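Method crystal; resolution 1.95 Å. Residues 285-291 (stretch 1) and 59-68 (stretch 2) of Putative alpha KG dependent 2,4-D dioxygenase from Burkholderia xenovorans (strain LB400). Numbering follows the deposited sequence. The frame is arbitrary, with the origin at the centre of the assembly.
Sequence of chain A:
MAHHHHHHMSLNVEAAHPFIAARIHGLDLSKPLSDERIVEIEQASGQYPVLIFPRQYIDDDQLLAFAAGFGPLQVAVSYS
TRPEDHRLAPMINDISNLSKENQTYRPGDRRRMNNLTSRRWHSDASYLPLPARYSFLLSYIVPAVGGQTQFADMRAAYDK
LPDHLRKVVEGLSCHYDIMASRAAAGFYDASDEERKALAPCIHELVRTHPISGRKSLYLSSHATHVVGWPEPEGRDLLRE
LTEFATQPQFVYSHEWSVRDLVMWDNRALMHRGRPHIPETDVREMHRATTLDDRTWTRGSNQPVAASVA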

# COMPACT_ATOMS: atom_id res chain seq x y z
N MET A 285 9.44 0.96 24.84
CA MET A 285 9.61 -0.44 24.48
C MET A 285 11.09 -0.78 24.55
O MET A 285 11.94 0.01 24.12
CB MET A 285 9.11 -0.71 23.06
CG MET A 285 7.68 -0.30 22.77
SD MET A 285 6.59 -1.73 22.80
CE MET A 285 5.03 -0.97 23.26
N HIS A 286 11.40 -1.94 25.11
CA HIS A 286 12.76 -2.45 25.15
C HIS A 286 12.89 -3.61 24.18
O HIS A 286 12.05 -4.53 24.18
CB HIS A 286 13.14 -2.89 26.57
CG HIS A 286 13.22 -1.75 27.54
ND1 HIS A 286 14.05 -1.77 28.64
CD2 HIS A 286 12.59 -0.55 27.56
CE1 HIS A 286 13.92 -0.64 29.31
NE2 HIS A 286 13.04 0.12 28.67
N ARG A 287 13.94 -3.59 23.36
CA ARG A 287 14.05 -4.48 22.22
C ARG A 287 15.33 -5.31 22.31
O ARG A 287 16.34 -4.85 22.84
CB ARG A 287 14.05 -3.71 20.89
N ALA A 288 15.26 -6.51 21.75
CA ALA A 288 16.41 -7.38 21.55
C ALA A 288 16.20 -8.13 20.25
O ALA A 288 15.06 -8.34 19.82
CB ALA A 288 16.62 -8.36 22.70
N THR A 289 17.30 -8.49 19.60
CA THR A 289 17.20 -9.14 18.30
C THR A 289 18.23 -10.26 18.20
O THR A 289 19.38 -10.10 18.63
CB THR A 289 17.39 -8.13 17.16
OG1 THR A 289 16.49 -7.03 17.36
CG2 THR A 289 17.08 -8.78 15.80
N THR A 290 17.80 -11.40 17.68
CA THR A 290 18.70 -12.50 17.39
C THR A 290 18.87 -12.61 15.88
O THR A 290 17.96 -12.25 15.12
CB THR A 290 18.17 -13.83 17.95
OG1 THR A 290 16.88 -14.10 17.39
CG2 THR A 290 18.06 -13.76 19.47
N LEU A 291 20.03 -13.11 15.46
CA LEU A 291 20.37 -13.27 14.06
C LEU A 291 20.15 -14.71 13.62
O LEU A 291 20.32 -15.65 14.40
CB LEU A 291 21.82 -12.87 13.80
CG LEU A 291 22.06 -11.38 14.05
CD1 LEU A 291 23.51 -11.01 13.80
CD2 LEU A 291 21.14 -10.60 13.11
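Stretch 2 59-68: DDDQLLAFAA

A helix can pack closely on a β-strand when the strand offers a small residue at the point of nearest approach, and the contact between residues 59-68 and 285-291 illustrates this well. At its centre lies Ala-288, a buried strand residue whose CA is 6.4 Å from the CA of Leu-64. Its methyl group meets three helical side chains: CB of Ala-288 is 3.7 Å from CD2 of Leu-64, 4.1 Å from CB of Ala-67 and 4.5 Å from CG of Leu-63. Leu-63, Leu-64 and Ala-67 fall on one face of the helix, so a single methyl can touch all three. Leu-63 and Ala-67 direct their CA-to-CB bonds toward the strand, whereas that of Leu-64 points sideways and only the end of its side chain draws near.

The helix, which begins at Asp-60, runs in nearly the same direction as the extended strand, with a crossing angle of -24° and an axial separation of 8.6 Å. Strand alternation sets the pattern of contact: His-286, Ala-288 and Thr-290 point toward the helix, while Arg-287, modelled only to CB, and Thr-289 point away. Along the strand beyond Ala-288, CG2 of Thr-290 rests 3.4 Å from the carbonyl O of Ala-67 and 4.3 Å from its CB. In the other direction, CD2 of Leu-63 lies 3.9 Å from O of His-286 and 4.2 Å from its CB.

The polar edge comes at the start of the helix. There ND1 of His-286 donates a nearly linear hydrogen bond to OD1 of Asp-60, 2.7 Å away and close to the plane of the imidazole ring. Just before it, Asp-59 caps the helix, its OD1 accepting from N of Gln-62 at 2.9 Å; OE1 of Gln-62 reciprocates by accepting from N of Asp-59 at 3.1 Å.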

# COMPACT_ATOMS: atom_id res chain seq x y z
N ASP A 59 14.27 -7.17 33.91
CA ASP A 59 15.17 -6.11 33.46
C ASP A 59 15.82 -6.49 32.13
O ASP A 59 15.57 -7.55 31.55
CB ASP A 59 16.22 -5.79 34.53
CG ASP A 59 17.12 -6.97 34.88
OD1 ASP A 59 17.30 -7.90 34.06
OD2 ASP A 59 17.68 -6.95 35.99
N ASP A 60 16.68 -5.59 31.63
CA ASP A 60 17.25 -5.77 30.30
C ASP A 60 18.21 -6.95 30.25
O ASP A 60 18.27 -7.67 29.24
CB ASP A 60 17.96 -4.49 29.85
CG ASP A 60 16.98 -3.40 29.49
OD1 ASP A 60 15.79 -3.72 29.33
OD2 ASP A 60 17.41 -2.24 29.33
N ASP A 61 18.99 -7.17 31.31
CA ASP A 61 19.85 -8.34 31.34
C ASP A 61 19.04 -9.61 31.18
O ASP A 61 19.40 -10.50 30.40
CB ASP A 61 20.65 -8.39 32.65
CG ASP A 61 21.73 -7.34 32.71
OD1 ASP A 61 22.14 -6.87 31.63
OD2 ASP A 61 22.17 -7.01 33.84
N GLN A 62 17.91 -9.71 31.89
CA GLN A 62 17.11 -10.92 31.80
C GLN A 62 16.43 -11.03 30.44
O GLN A 62 16.32 -12.13 29.89
CB GLN A 62 16.11 -10.96 32.95
CG GLN A 62 16.81 -11.06 34.29
CD GLN A 62 15.93 -10.64 35.45
OE1 GLN A 62 14.96 -9.92 35.26
NE2 GLN A 62 16.29 -11.07 36.65
N LEU A 63 16.01 -9.90 29.86
CA LEU A 63 15.45 -9.93 28.51
C LEU A 63 16.48 -10.43 27.51
O LEU A 63 16.19 -11.30 26.67
CB LEU A 63 14.98 -8.54 28.11
CG LEU A 63 14.52 -8.40 26.66
CD1 LEU A 63 13.30 -9.27 26.39
CD2 LEU A 63 14.28 -6.93 26.30
N LEU A 64 17.71 -9.90 27.58
CA LEU A 64 18.76 -10.35 26.67
C LEU A 64 19.10 -11.81 26.91
O LEU A 64 19.35 -12.55 25.95
CB LEU A 64 20.00 -9.48 26.84
CG LEU A 64 19.90 -8.07 26.25
CD1 LEU A 64 21.14 -7.28 26.57
CD2 LEU A 64 19.69 -8.15 24.75
N ALA A 65 19.12 -12.24 28.17
CA ALA A 65 19.43 -13.64 28.46
C ALA A 65 18.37 -14.57 27.89
O ALA A 65 18.69 -15.65 27.37
CB ALA A 65 19.56 -13.84 29.97
N PHE A 66 17.10 -14.18 27.98
CA PHE A 66 16.03 -14.98 27.39
C PHE A 66 16.19 -15.05 25.87
O PHE A 66 16.16 -16.13 25.28
CB PHE A 66 14.67 -14.40 27.78
CG PHE A 66 13.50 -15.00 27.03
CD1 PHE A 66 13.10 -16.31 27.28
CD2 PHE A 66 12.80 -14.26 26.11
CE1 PHE A 66 12.03 -16.86 26.59
CE2 PHE A 66 11.73 -14.80 25.42
CZ PHE A 66 11.35 -16.10 25.66
N ALA A 67 16.39 -13.89 25.23
CA ALA A 67 16.56 -13.86 23.79
C ALA A 67 17.72 -14.74 23.33
O ALA A 67 17.61 -15.45 22.33
CB ALA A 67 16.76 -12.42 23.34
N ALA A 68 18.83 -14.73 24.08
CA ALA A 68 20.03 -15.46 23.69
C ALA A 68 19.84 -16.97 23.68
O ALA A 68 20.72 -17.68 23.19
CB ALA A 68 21.20 -15.09 24.61